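Side-chain contacts in recombination protein recR (Deinococcus radiodurans, PDB 1VDD), which probably takes part, together with RecF and RecO, in RecBC-independent recombinational repair of DNA, and assembles from four subunits into a ring: residues C57-N62 with L128-Q133; R12-L17 with Q26-H31; A93-G98 with G102-L107; G109-M114 with D148-Y153. One frame throughout, in Å; residues are numbered along the deposited sequence.

Interactions 1, 3 and 4 belong to the zinc-finger and Toprim part of the chain, while interaction 2 lies apart in the helix-hairpin-helix region. The centres of interactions 1 and 2 are about 39 Å apart, on opposite sides of the chain's centre. Interaction 1 joins the zinc site to the Toprim domain. Interaction 3 is nested in the loop closed by interaction 1, and the two touch: Arg130 NH1 lies 3.0 Å from Tyr104 O, a probable hydrogen bond. Interaction 3 also meets interaction 4, where Leu107 CD1 packs 3.6 Å from Thr150 CG2. Interactions 1 and 4 do not touch; their nearest atoms are about 7 Å apart.

Interaction 1. Residues C57-N62 with L128-Q133; sequences CPICFN and LPRVGQ. With ZN (zinc ion), chain E.
Arg130 reaches over from 128-133 and lays its guanidinium group beside Ile59 and Cys60 of the zinc finger. Its chain leaves the backbone extended and then bends at chi3 (64°), which turns the flat end so that one face meets Ile59 CG2. Ile59 crosses it at about a right angle. The CG2 methyl of Ile59 sits over that face, toward its rim, and comes 3.6 Å from Arg130 NE. That methyl is anti to the backbone N of Ile59, and the longer CG1 branch leads away from Arg130. Cys60 meets the group through its CB, at an oblique angle, with Arg130 NH1 3.1 Å away. Its SG turns the other way, to the metal: zinc lies 1.9 Å from Cys60 SG and 2.5 Å from Cys57 SG. Cys69 and Cys72 complete the four-cysteine site. The polar partner of Arg130 NH1 is the backbone carbonyl of Tyr104, on strand 103-106, with a weaker bond to His105 ND1. The arginine thus lies between the zinc finger and the Toprim sheet. It touches the finger through packing alone, while its positive charge probably helps to balance the negative thiolates nearby.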
loop_
_atom_site.group_PDB
_atom_site.type_symbol
_atom_site.label_atom_id
_atom_site.label_comp_id
_atom_site.label_asym_id
_atom_site.label_seq_id
_atom_site.Cartn_x
_atom_site.Cartn_y
_atom_site.Cartn_z
ATOM N N CYS A 57 -11.180 26.072 24.479
ATOM C CA CYS A 57 -11.321 26.324 25.921
ATOM C C CYS A 57 -10.382 27.459 26.317
ATOM O O CYS A 57 -9.242 27.522 25.861
ATOM C CB CYS A 57 -10.984 25.056 26.731
ATOM S SG CYS A 57 -10.924 25.247 28.549
ATOM N N PRO A 58 -10.849 28.375 27.169
ATOM C CA PRO A 58 -10.019 29.502 27.601
ATOM C C PRO A 58 -8.844 29.111 28.508
ATOM O O PRO A 58 -7.777 29.724 28.441
ATOM C CB PRO A 58 -11.022 30.397 28.310
ATOM C CG PRO A 58 -11.939 29.393 28.958
ATOM C CD PRO A 58 -12.163 28.399 27.837
ATOM N N ILE A 59 -9.048 28.097 29.350
ATOM C CA ILE A 59 -8.017 27.621 30.281
ATOM C C ILE A 59 -6.976 26.830 29.500
ATOM O O ILE A 59 -5.882 27.324 29.209
ATOM C CB ILE A 59 -8.624 26.692 31.356
ATOM C CG1 ILE A 59 -9.821 27.375 32.033
ATOM C CG2 ILE A 59 -7.546 26.293 32.354
ATOM C CD1 ILE A 59 -9.557 28.796 32.524
ATOM N N CYS A 60 -7.315 25.578 29.211
ATOM C CA CYS A 60 -6.470 24.727 28.392
ATOM C C CYS A 60 -7.163 25.058 27.089
ATOM O O CYS A 60 -8.235 25.656 27.122
ATOM C CB CYS A 60 -6.689 23.257 28.729
ATOM S SG CYS A 60 -8.413 22.720 28.578
ATOM N N PHE A 61 -6.605 24.702 25.947
ATOM C CA PHE A 61 -7.311 25.042 24.725
ATOM C C PHE A 61 -7.879 23.827 24.007
ATOM O O PHE A 61 -7.802 23.691 22.783
ATOM C CB PHE A 61 -6.397 25.886 23.841
ATOM C CG PHE A 61 -6.145 27.251 24.412
ATOM C CD1 PHE A 61 -5.441 27.395 25.611
ATOM C CD2 PHE A 61 -6.701 28.382 23.826
ATOM C CE1 PHE A 61 -5.305 28.639 26.215
ATOM C CE2 PHE A 61 -6.571 29.637 24.422
ATOM C CZ PHE A 61 -5.874 29.766 25.621
ATOM N N ASN A 62 -8.459 22.940 24.810
ATOM C CA ASN A 62 -9.089 21.727 24.316
ATOM C C ASN A 62 -10.450 22.144 23.759
ATOM O O ASN A 62 -11.089 23.043 24.295
ATOM C CB ASN A 62 -9.256 20.734 25.465
ATOM C CG ASN A 62 -9.712 19.380 24.996
ATOM O OD1 ASN A 62 -9.184 18.838 24.023
ATOM N ND2 ASN A 62 -10.691 18.812 25.689
ATOM N N LEU A 128 1.837 28.737 31.302
ATOM C CA LEU A 128 2.657 29.201 32.420
ATOM C C LEU A 128 1.855 29.437 33.701
ATOM O O LEU A 128 2.108 28.803 34.725
ATOM C CB LEU A 128 3.396 30.492 32.048
ATOM C CG LEU A 128 4.322 30.465 30.835
ATOM C CD1 LEU A 128 5.093 31.762 30.812
ATOM C CD2 LEU A 128 5.293 29.282 30.905
ATOM N N PRO A 129 0.866 30.346 33.658
ATOM C CA PRO A 129 0.085 30.595 34.868
ATOM C C PRO A 129 -0.586 29.355 35.453
ATOM O O PRO A 129 -0.862 29.308 36.647
ATOM C CB PRO A 129 -0.913 31.660 34.418
ATOM C CG PRO A 129 -1.103 31.352 32.974
ATOM C CD PRO A 129 0.303 31.081 32.513
ATOM N N ARG A 130 -0.845 28.347 34.631
ATOM C CA ARG A 130 -1.482 27.126 35.135
ATOM C C ARG A 130 -0.510 26.233 35.891
ATOM O O ARG A 130 -0.927 25.377 36.671
ATOM C CB ARG A 130 -2.086 26.306 33.990
ATOM C CG ARG A 130 -3.296 26.932 33.336
ATOM C CD ARG A 130 -3.817 26.026 32.261
ATOM N NE ARG A 130 -4.308 24.760 32.796
ATOM C CZ ARG A 130 -4.543 23.690 32.042
ATOM N NH1 ARG A 130 -4.322 23.749 30.732
ATOM N NH2 ARG A 130 -5.003 22.568 32.585
ATOM N N VAL A 131 0.782 26.433 35.657
ATOM C CA VAL A 131 1.800 25.616 36.299
ATOM C C VAL A 131 2.293 26.163 37.631
ATOM O O VAL A 131 2.757 27.299 37.725
ATOM C CB VAL A 131 3.018 25.409 35.361
ATOM C CG1 VAL A 131 4.067 24.528 36.048
ATOM C CG2 VAL A 131 2.567 24.772 34.051
ATOM N N GLY A 132 2.190 25.326 38.658
ATOM C CA GLY A 132 2.639 25.704 39.984
ATOM C C GLY A 132 3.466 24.580 40.577
ATOM O O GLY A 132 3.836 23.633 39.875
ATOM N N GLN A 133 3.756 24.667 41.870
ATOM C CA GLN A 133 4.544 23.633 42.523
ATOM C C GLN A 133 3.668 22.496 43.039
ATOM O O GLN A 133 2.468 22.672 43.287
ATOM C CB GLN A 133 5.359 24.245 43.662
ATOM C CG GLN A 133 6.355 25.292 43.180
ATOM C CD GLN A 133 7.047 26.027 44.313
ATOM O OE1 GLN A 133 7.862 26.925 44.079
ATOM N NE2 GLN A 133 6.725 25.651 45.550
HETATM ZN ZN ZN E . -10.113 23.047 29.393
#

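Interaction 2. Residues R12-L17 with Q26-H31; sequences RELSRL and QRLAFH
Leu14 lays both of its end methyls against the CD2 methyl of Leu28. Leu14 CD2 comes 3.3 Å from Leu28 CD2, and Leu14 CD1 comes 3.4 Å from the same atom. The two side chains cross obliquely. Leu14 has CG anti to its carbonyl carbon (chi1 -75°), which carries the branch toward helix 22-32. Leu28 departs from the staggered positions at both chi1 and chi2, and in this shape its CD2 meets both methyls of Leu14. Leu14 CD1 also runs beside the CB of Leu28, 3.9 Å away, and approaches the backbone N of Ala29. The Ala29 methyl packs on Leu7, Leu10 and Ile11 of helix 5-15, so the apolar seam continues along that helix. The charged groups of Arg12, Glu13 and Arg16 make no contact with 26-31. Glu13 OE2 forms salt bridges with Arg12 NE and Arg16 NH1. Ser15 OG bonds back to Arg12 O at 2.6 Å. Residues of a second subunit also reach this region: its Ile63 packs on Phe30, and its Pro18 on His31. Leu14 and Leu28 therefore join the two helices that flank the hairpin of a helix-hairpin-helix motif, a fold element known from many DNA-binding proteins.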
loop_
_atom_site.group_PDB
_atom_site.type_symbol
_atom_site.label_atom_id
_atom_site.label_comp_id
_atom_site.label_asym_id
_atom_site.label_seq_id
_atom_site.Cartn_x
_atom_site.Cartn_y
_atom_site.Cartn_z
ATOM N N ARG A 12 -15.552 20.063 -5.706
ATOM C CA ARG A 12 -14.532 21.008 -5.295
ATOM C C ARG A 12 -14.465 21.072 -3.776
ATOM O O ARG A 12 -13.478 20.663 -3.177
ATOM C CB ARG A 12 -14.869 22.373 -5.879
ATOM C CG ARG A 12 -13.783 23.401 -5.778
ATOM C CD ARG A 12 -14.350 24.731 -6.214
ATOM N NE ARG A 12 -15.540 25.078 -5.438
ATOM C CZ ARG A 12 -16.352 26.096 -5.718
ATOM N NH1 ARG A 12 -16.106 26.877 -6.766
ATOM N NH2 ARG A 12 -17.413 26.335 -4.951
ATOM N N GLU A 13 -15.525 21.570 -3.150
ATOM C CA GLU A 13 -15.551 21.671 -1.699
ATOM C C GLU A 13 -15.186 20.359 -0.982
ATOM O O GLU A 13 -14.453 20.388 0.010
ATOM C CB GLU A 13 -16.926 22.165 -1.225
ATOM C CG GLU A 13 -17.304 23.548 -1.760
ATOM C CD GLU A 13 -16.146 24.531 -1.674
ATOM O OE1 GLU A 13 -15.670 24.789 -0.548
ATOM O OE2 GLU A 13 -15.699 25.034 -2.731
ATOM N N LEU A 14 -15.688 19.219 -1.458
ATOM C CA LEU A 14 -15.356 17.950 -0.800
ATOM C C LEU A 14 -13.872 17.685 -0.967
ATOM O O LEU A 14 -13.186 17.369 0.002
ATOM C CB LEU A 14 -16.162 16.773 -1.373
ATOM C CG LEU A 14 -17.642 16.660 -0.974
ATOM C CD1 LEU A 14 -18.329 15.644 -1.845
ATOM C CD2 LEU A 14 -17.781 16.280 0.478
ATOM N N SER A 15 -13.378 17.849 -2.192
ATOM C CA SER A 15 -11.961 17.633 -2.514
ATOM C C SER A 15 -11.010 18.573 -1.770
ATOM O O SER A 15 -9.792 18.391 -1.796
ATOM C CB SER A 15 -11.731 17.798 -4.011
ATOM O OG SER A 15 -11.787 19.166 -4.367
ATOM N N ARG A 16 -11.576 19.582 -1.118
ATOM C CA ARG A 16 -10.798 20.551 -0.359
ATOM C C ARG A 16 -10.497 19.953 1.021
ATOM O O ARG A 16 -9.713 20.492 1.800
ATOM C CB ARG A 16 -11.607 21.855 -0.255
ATOM C CG ARG A 16 -11.008 22.966 0.587
ATOM C CD ARG A 16 -11.581 24.312 0.158
ATOM N NE ARG A 16 -11.001 24.745 -1.114
ATOM C CZ ARG A 16 -11.683 25.299 -2.114
ATOM N NH1 ARG A 16 -12.993 25.496 -2.008
ATOM N NH2 ARG A 16 -11.052 25.651 -3.225
ATOM N N LEU A 17 -11.115 18.812 1.301
ATOM C CA LEU A 17 -10.924 18.126 2.571
ATOM C C LEU A 17 -9.704 17.220 2.516
ATOM O O LEU A 17 -9.359 16.687 1.462
ATOM C CB LEU A 17 -12.159 17.289 2.901
ATOM C CG LEU A 17 -13.482 18.031 3.050
ATOM C CD1 LEU A 17 -14.626 17.042 3.193
ATOM C CD2 LEU A 17 -13.397 18.926 4.265
ATOM N N GLN A 26 -15.707 12.861 -6.223
ATOM C CA GLN A 26 -16.772 12.528 -7.143
ATOM C C GLN A 26 -17.478 11.289 -6.601
ATOM O O GLN A 26 -18.701 11.244 -6.497
ATOM C CB GLN A 26 -16.193 12.265 -8.529
ATOM C CG GLN A 26 -17.247 12.008 -9.577
ATOM C CD GLN A 26 -16.686 11.298 -10.773
ATOM O OE1 GLN A 26 -16.000 11.894 -11.598
ATOM N NE2 GLN A 26 -16.956 9.996 -10.864
ATOM N N ARG A 27 -16.686 10.289 -6.242
ATOM C CA ARG A 27 -17.213 9.057 -5.694
ATOM C C ARG A 27 -18.174 9.459 -4.568
ATOM O O ARG A 27 -19.254 8.877 -4.409
ATOM C CB ARG A 27 -16.051 8.225 -5.134
ATOM C CG ARG A 27 -16.174 6.714 -5.299
ATOM C CD ARG A 27 -14.925 5.994 -4.777
ATOM N NE ARG A 27 -14.822 5.994 -3.315
ATOM C CZ ARG A 27 -15.581 5.261 -2.499
ATOM N NH1 ARG A 27 -16.513 4.460 -2.994
ATOM N NH2 ARG A 27 -15.401 5.320 -1.185
ATOM N N LEU A 28 -17.788 10.484 -3.812
ATOM C CA LEU A 28 -18.591 10.955 -2.690
ATOM C C LEU A 28 -19.836 11.756 -3.074
ATOM O O LEU A 28 -20.872 11.653 -2.419
ATOM C CB LEU A 28 -17.723 11.789 -1.744
ATOM C CG LEU A 28 -18.084 11.637 -0.266
ATOM C CD1 LEU A 28 -16.950 10.937 0.462
ATOM C CD2 LEU A 28 -18.346 12.992 0.340
ATOM N N ALA A 29 -19.745 12.558 -4.128
ATOM C CA ALA A 29 -20.893 13.358 -4.547
ATOM C C ALA A 29 -22.019 12.461 -5.063
ATOM O O ALA A 29 -23.190 12.720 -4.806
ATOM C CB ALA A 29 -20.477 14.374 -5.622
ATOM N N PHE A 30 -21.656 11.404 -5.781
ATOM C CA PHE A 30 -22.639 10.480 -6.327
ATOM C C PHE A 30 -23.258 9.545 -5.293
ATOM O O PHE A 30 -24.187 8.792 -5.592
ATOM C CB PHE A 30 -22.007 9.689 -7.463
ATOM C CG PHE A 30 -21.854 10.481 -8.716
ATOM C CD1 PHE A 30 -20.731 10.337 -9.512
ATOM C CD2 PHE A 30 -22.840 11.390 -9.095
ATOM C CE1 PHE A 30 -20.588 11.089 -10.670
ATOM C CE2 PHE A 30 -22.714 12.148 -10.250
ATOM C CZ PHE A 30 -21.586 12.003 -11.044
ATOM N N HIS A 31 -22.731 9.591 -4.077
ATOM C CA HIS A 31 -23.257 8.789 -2.984
ATOM C C HIS A 31 -24.251 9.657 -2.207
ATOM O O HIS A 31 -25.241 9.158 -1.649
ATOM C CB HIS A 31 -22.135 8.374 -2.044
ATOM C CG HIS A 31 -22.591 8.154 -0.635
ATOM N ND1 HIS A 31 -23.194 6.988 -0.220
ATOM C CD2 HIS A 31 -22.573 8.974 0.444
ATOM C CE1 HIS A 31 -23.524 7.096 1.057
ATOM N NE2 HIS A 31 -23.156 8.290 1.482
#

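Interaction 3. Residues A93-G98 with G102-L107; sequences ALERSG and GLYHVL
Tyr104 points its ring from strand 103-106 toward the loop 93-98, and its hydroxyl makes the tight end of the contact. Tyr104 OH donates a hydrogen bond to Glu95 OE2 at 2.5 Å. That distance is very short, and the position of the carboxylate oxygen is less certain because it also lies too near another atom. The oxygen meets the ring at its edge, in the ring plane. The carboxylate itself is turned 75° from that plane. Glu95 starts with CG anti to its backbone N and then bends at chi2 (64°), which brings the acid round to the phenol. Glu95 OE2 also forms a salt bridge with Arg77, its main polar partner. Packing is looser on the Leu94 side. Leu94 CB is 4.2 Å from Tyr104 CE2 and stands oblique to the ring, and Leu94 O is 3.5 Å from Tyr104 OH. Glu95 opens a type I turn that ends at Gly98. Arg96, in the turn, is exposed and makes no contact with 102-107. Tyr100 meets the Tyr104 ring edge-to-face, and Val91 of helix 88-93 packs on it. A buried phenol is thus bound to a carboxylate that also holds an arginine. The charge of Arg77, from outside the two segments, would probably favour the ionised form of Glu95, and so leave it an acceptor for the phenol hydroxyl.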
loop_
_atom_site.group_PDB
_atom_site.type_symbol
_atom_site.label_atom_id
_atom_site.label_comp_id
_atom_site.label_asym_id
_atom_site.label_seq_id
_atom_site.Cartn_x
_atom_site.Cartn_y
_atom_site.Cartn_z
ATOM N N ALA A 93 -6.790 10.707 21.924
ATOM C CA ALA A 93 -5.873 9.570 21.889
ATOM C C ALA A 93 -5.367 9.212 23.283
ATOM O O ALA A 93 -5.400 8.048 23.672
ATOM C CB ALA A 93 -4.700 9.875 20.964
ATOM N N LEU A 94 -4.904 10.210 24.033
ATOM C CA LEU A 94 -4.409 9.975 25.387
ATOM C C LEU A 94 -5.549 9.818 26.380
ATOM O O LEU A 94 -5.310 9.530 27.552
ATOM C CB LEU A 94 -3.492 11.115 25.853
ATOM C CG LEU A 94 -2.218 11.344 25.038
ATOM C CD1 LEU A 94 -1.399 12.457 25.670
ATOM C CD2 LEU A 94 -1.410 10.049 24.972
ATOM N N GLU A 95 -6.783 10.010 25.921
ATOM C CA GLU A 95 -7.960 9.880 26.785
ATOM C C GLU A 95 -8.557 8.473 26.625
ATOM O O GLU A 95 -8.881 7.804 27.609
ATOM C CB GLU A 95 -8.994 10.956 26.429
ATOM C CG GLU A 95 -10.255 10.944 27.279
ATOM C CD GLU A 95 -9.993 11.262 28.743
ATOM O OE1 GLU A 95 -10.832 10.865 29.579
ATOM O OE2 GLU A 95 -8.966 11.911 29.057
ATOM N N ARG A 96 -8.684 8.033 25.376
ATOM C CA ARG A 96 -9.203 6.705 25.062
ATOM C C ARG A 96 -8.099 5.694 25.377
ATOM O O ARG A 96 -8.194 4.520 25.018
ATOM C CB ARG A 96 -9.569 6.606 23.570
ATOM C CG ARG A 96 -10.742 7.482 23.128
ATOM C CD ARG A 96 -12.047 7.049 23.792
ATOM N NE ARG A 96 -13.194 7.856 23.378
ATOM C CZ ARG A 96 -13.636 7.954 22.124
ATOM N NH1 ARG A 96 -13.028 7.294 21.144
ATOM N NH2 ARG A 96 -14.694 8.711 21.848
ATOM N N SER A 97 -7.049 6.166 26.046
ATOM C CA SER A 97 -5.914 5.329 26.398
ATOM C C SER A 97 -6.081 4.695 27.777
ATOM O O SER A 97 -5.226 3.916 28.215
ATOM C CB SER A 97 -4.629 6.158 26.358
ATOM O OG SER A 97 -3.504 5.367 26.680
ATOM N N GLY A 98 -7.182 5.037 28.447
ATOM C CA GLY A 98 -7.478 4.503 29.773
ATOM C C GLY A 98 -6.348 4.440 30.796
ATOM O O GLY A 98 -6.195 3.433 31.494
ATOM N N GLY A 102 -5.673 13.292 34.330
ATOM C CA GLY A 102 -5.271 14.652 34.649
ATOM C C GLY A 102 -5.814 15.742 33.749
ATOM O O GLY A 102 -6.805 15.572 33.029
ATOM N N LEU A 103 -5.158 16.889 33.784
ATOM C CA LEU A 103 -5.592 18.004 32.952
ATOM C C LEU A 103 -4.757 18.025 31.678
ATOM O O LEU A 103 -3.645 17.508 31.657
ATOM C CB LEU A 103 -5.432 19.325 33.710
ATOM C CG LEU A 103 -6.138 19.506 35.063
ATOM C CD1 LEU A 103 -6.042 20.972 35.472
ATOM C CD2 LEU A 103 -7.614 19.093 34.982
ATOM N N TYR A 104 -5.290 18.596 30.608
ATOM C CA TYR A 104 -4.531 18.687 29.368
ATOM C C TYR A 104 -4.269 20.154 29.027
ATOM O O TYR A 104 -4.837 21.042 29.635
ATOM C CB TYR A 104 -5.307 18.075 28.200
ATOM C CG TYR A 104 -5.638 16.619 28.342
ATOM C CD1 TYR A 104 -6.892 16.215 28.770
ATOM C CD2 TYR A 104 -4.698 15.639 28.020
ATOM C CE1 TYR A 104 -7.210 14.878 28.872
ATOM C CE2 TYR A 104 -4.999 14.306 28.121
ATOM C CZ TYR A 104 -6.259 13.924 28.550
ATOM O OH TYR A 104 -6.570 12.590 28.684
ATOM N N HIS A 105 -3.387 20.391 28.068
ATOM C CA HIS A 105 -3.111 21.738 27.578
ATOM C C HIS A 105 -2.782 21.587 26.092
ATOM O O HIS A 105 -1.967 20.747 25.714
ATOM C CB HIS A 105 -1.941 22.418 28.284
ATOM C CG HIS A 105 -1.800 23.861 27.908
ATOM N ND1 HIS A 105 -2.635 24.843 28.402
ATOM C CD2 HIS A 105 -0.986 24.477 27.017
ATOM C CE1 HIS A 105 -2.342 25.998 27.831
ATOM N NE2 HIS A 105 -1.346 25.804 26.986
ATOM N N VAL A 106 -3.412 22.397 25.250
ATOM C CA VAL A 106 -3.197 22.273 23.822
ATOM C C VAL A 106 -2.514 23.436 23.094
ATOM O O VAL A 106 -3.111 24.489 22.861
ATOM C CB VAL A 106 -4.537 21.982 23.116
ATOM C CG1 VAL A 106 -4.302 21.749 21.647
ATOM C CG2 VAL A 106 -5.226 20.780 23.761
ATOM N N LEU A 107 -1.248 23.245 22.750
ATOM C CA LEU A 107 -0.524 24.240 21.981
ATOM C C LEU A 107 -1.183 23.904 20.665
ATOM O O LEU A 107 -1.188 22.741 20.284
ATOM C CB LEU A 107 0.950 23.867 21.882
ATOM C CG LEU A 107 1.588 23.277 23.135
ATOM C CD1 LEU A 107 2.994 22.860 22.806
ATOM C CD2 LEU A 107 1.564 24.297 24.272
#

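Interaction 4. Residues G109-M114 with D148-Y153; sequences GVLSPM and DATALY
Leu111 meets the helix 145-158 through both its backbone and its side chain. Its backbone N donates to Thr150 OG1 at 3.1 Å, with an N-H...O angle of 155°. The place of that oxygen is less certain, since it lies too close to Val110 in the model. Leu111 packs on the helix through CG and CD1. Leu111 CG lies 3.6 Å from Thr150 CG2, and the two side chains cross at a slant. The CD1 methyl goes further, to the base of Tyr153. It is 3.6 Å from Tyr153 CB and 3.8 Å from Tyr153 CD2, oblique to the ring. Leu111 and Tyr153 cross at about a right angle.

The next shell helps to place the Thr150 hydroxyl. Thr150 OG1 is beside its own backbone N (chi1 -44°), a place from which it can also bond to the carbonyl of Glu146, one turn back in the helix. The hydroxyl therefore gives its proton to the helix and accepts one from the loop. Its methyl, set anti to the backbone N, is left for Leu111. Leu107 also packs on Thr150. Leu122 packs on Leu111, and Pro119 packs on Tyr153.

Segment 109-114 follows strand 103-106, an outermost strand of the parallel Toprim sheet within this chain. Helix 145-158 is the crossover between the neighbouring strands 136-139 and 164-167. The contact thus joins the loop leaving the strand at one edge to a helix linking two strands at the other side of the sheet.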
loop_
_atom_site.group_PDB
_atom_site.type_symbol
_atom_site.label_atom_id
_atom_site.label_comp_id
_atom_site.label_asym_id
_atom_site.label_seq_id
_atom_site.Cartn_x
_atom_site.Cartn_y
_atom_site.Cartn_z
ATOM N N GLY A 109 -0.368 23.460 17.854
ATOM C CA GLY A 109 0.640 23.189 16.847
ATOM C C GLY A 109 1.987 22.795 17.420
ATOM O O GLY A 109 2.107 22.377 18.568
ATOM N N VAL A 110 3.017 22.938 16.603
ATOM C CA VAL A 110 4.364 22.596 17.020
ATOM C C VAL A 110 5.274 23.720 16.601
ATOM O O VAL A 110 5.035 24.360 15.591
ATOM C CB VAL A 110 4.871 21.346 16.304
ATOM C CG1 VAL A 110 5.928 20.667 17.147
ATOM C CG2 VAL A 110 3.714 20.419 15.989
ATOM N N LEU A 111 6.326 23.949 17.367
ATOM C CA LEU A 111 7.275 24.988 17.018
ATOM C C LEU A 111 7.958 24.612 15.705
ATOM O O LEU A 111 7.905 23.466 15.269
ATOM C CB LEU A 111 8.314 25.151 18.130
ATOM C CG LEU A 111 7.706 25.603 19.460
ATOM C CD1 LEU A 111 8.801 25.813 20.488
ATOM C CD2 LEU A 111 6.934 26.896 19.246
ATOM N N SER A 112 8.575 25.595 15.068
ATOM C CA SER A 112 9.275 25.382 13.812
ATOM C C SER A 112 9.997 26.671 13.468
ATOM O O SER A 112 9.440 27.568 12.835
ATOM C CB SER A 112 8.295 25.003 12.702
ATOM O OG SER A 112 7.236 25.932 12.631
ATOM N N PRO A 113 11.260 26.778 13.897
ATOM C CA PRO A 113 12.096 27.957 13.654
ATOM C C PRO A 113 12.126 28.362 12.185
ATOM O O PRO A 113 12.165 29.549 11.859
ATOM C CB PRO A 113 13.469 27.513 14.167
ATOM C CG PRO A 113 13.449 26.018 13.938
ATOM C CD PRO A 113 12.067 25.660 14.421
ATOM N N MET A 114 12.094 27.360 11.312
ATOM C CA MET A 114 12.129 27.579 9.872
ATOM C C MET A 114 11.090 28.579 9.372
ATOM O O MET A 114 11.420 29.505 8.628
ATOM C CB MET A 114 11.912 26.260 9.131
ATOM C CG MET A 114 12.748 25.095 9.615
ATOM S SD MET A 114 12.633 23.734 8.430
ATOM C CE MET A 114 10.889 23.248 8.607
ATOM N N ASP A 148 10.041 17.252 19.343
ATOM C CA ASP A 148 11.219 17.164 20.188
ATOM C C ASP A 148 11.663 18.572 20.565
ATOM O O ASP A 148 11.992 18.849 21.719
ATOM C CB ASP A 148 12.339 16.441 19.441
ATOM C CG ASP A 148 13.270 15.689 20.372
ATOM O OD1 ASP A 148 14.243 15.070 19.884
ATOM O OD2 ASP A 148 13.018 15.714 21.593
ATOM N N ALA A 149 11.659 19.463 19.583
ATOM C CA ALA A 149 12.058 20.841 19.812
ATOM C C ALA A 149 11.061 21.608 20.683
ATOM O O ALA A 149 11.457 22.319 21.612
ATOM C CB ALA A 149 12.236 21.541 18.487
ATOM N N THR A 150 9.767 21.467 20.393
ATOM C CA THR A 150 8.743 22.173 21.173
ATOM C C THR A 150 8.888 21.827 22.646
ATOM O O THR A 150 8.919 22.710 23.499
ATOM C CB THR A 150 7.307 21.790 20.745
ATOM O OG1 THR A 150 7.215 21.772 19.321
ATOM C CG2 THR A 150 6.309 22.805 21.291
ATOM N N ALA A 151 8.986 20.529 22.920
ATOM C CA ALA A 151 9.116 20.005 24.271
ATOM C C ALA A 151 10.298 20.584 25.026
ATOM O O ALA A 151 10.156 21.048 26.163
ATOM C CB ALA A 151 9.227 18.491 24.228
ATOM N N LEU A 152 11.473 20.547 24.410
ATOM C CA LEU A 152 12.649 21.089 25.074
ATOM C C LEU A 152 12.448 22.580 25.324
ATOM O O LEU A 152 12.907 23.115 26.324
ATOM C CB LEU A 152 13.907 20.830 24.243
ATOM C CG LEU A 152 14.300 19.351 24.072
ATOM C CD1 LEU A 152 15.738 19.274 23.554
ATOM C CD2 LEU A 152 14.194 18.600 25.401
ATOM N N TYR A 153 11.740 23.250 24.426
ATOM C CA TYR A 153 11.487 24.667 24.637
ATOM C C TYR A 153 10.594 24.799 25.857
ATOM O O TYR A 153 10.835 25.635 26.730
ATOM C CB TYR A 153 10.772 25.298 23.445
ATOM C CG TYR A 153 10.375 26.729 23.720
ATOM C CD1 TYR A 153 11.314 27.762 23.662
ATOM C CD2 TYR A 153 9.075 27.044 24.101
ATOM C CE1 TYR A 153 10.967 29.064 23.977
ATOM C CE2 TYR A 153 8.717 28.344 24.421
ATOM C CZ TYR A 153 9.666 29.347 24.358
ATOM O OH TYR A 153 9.304 30.633 24.678
#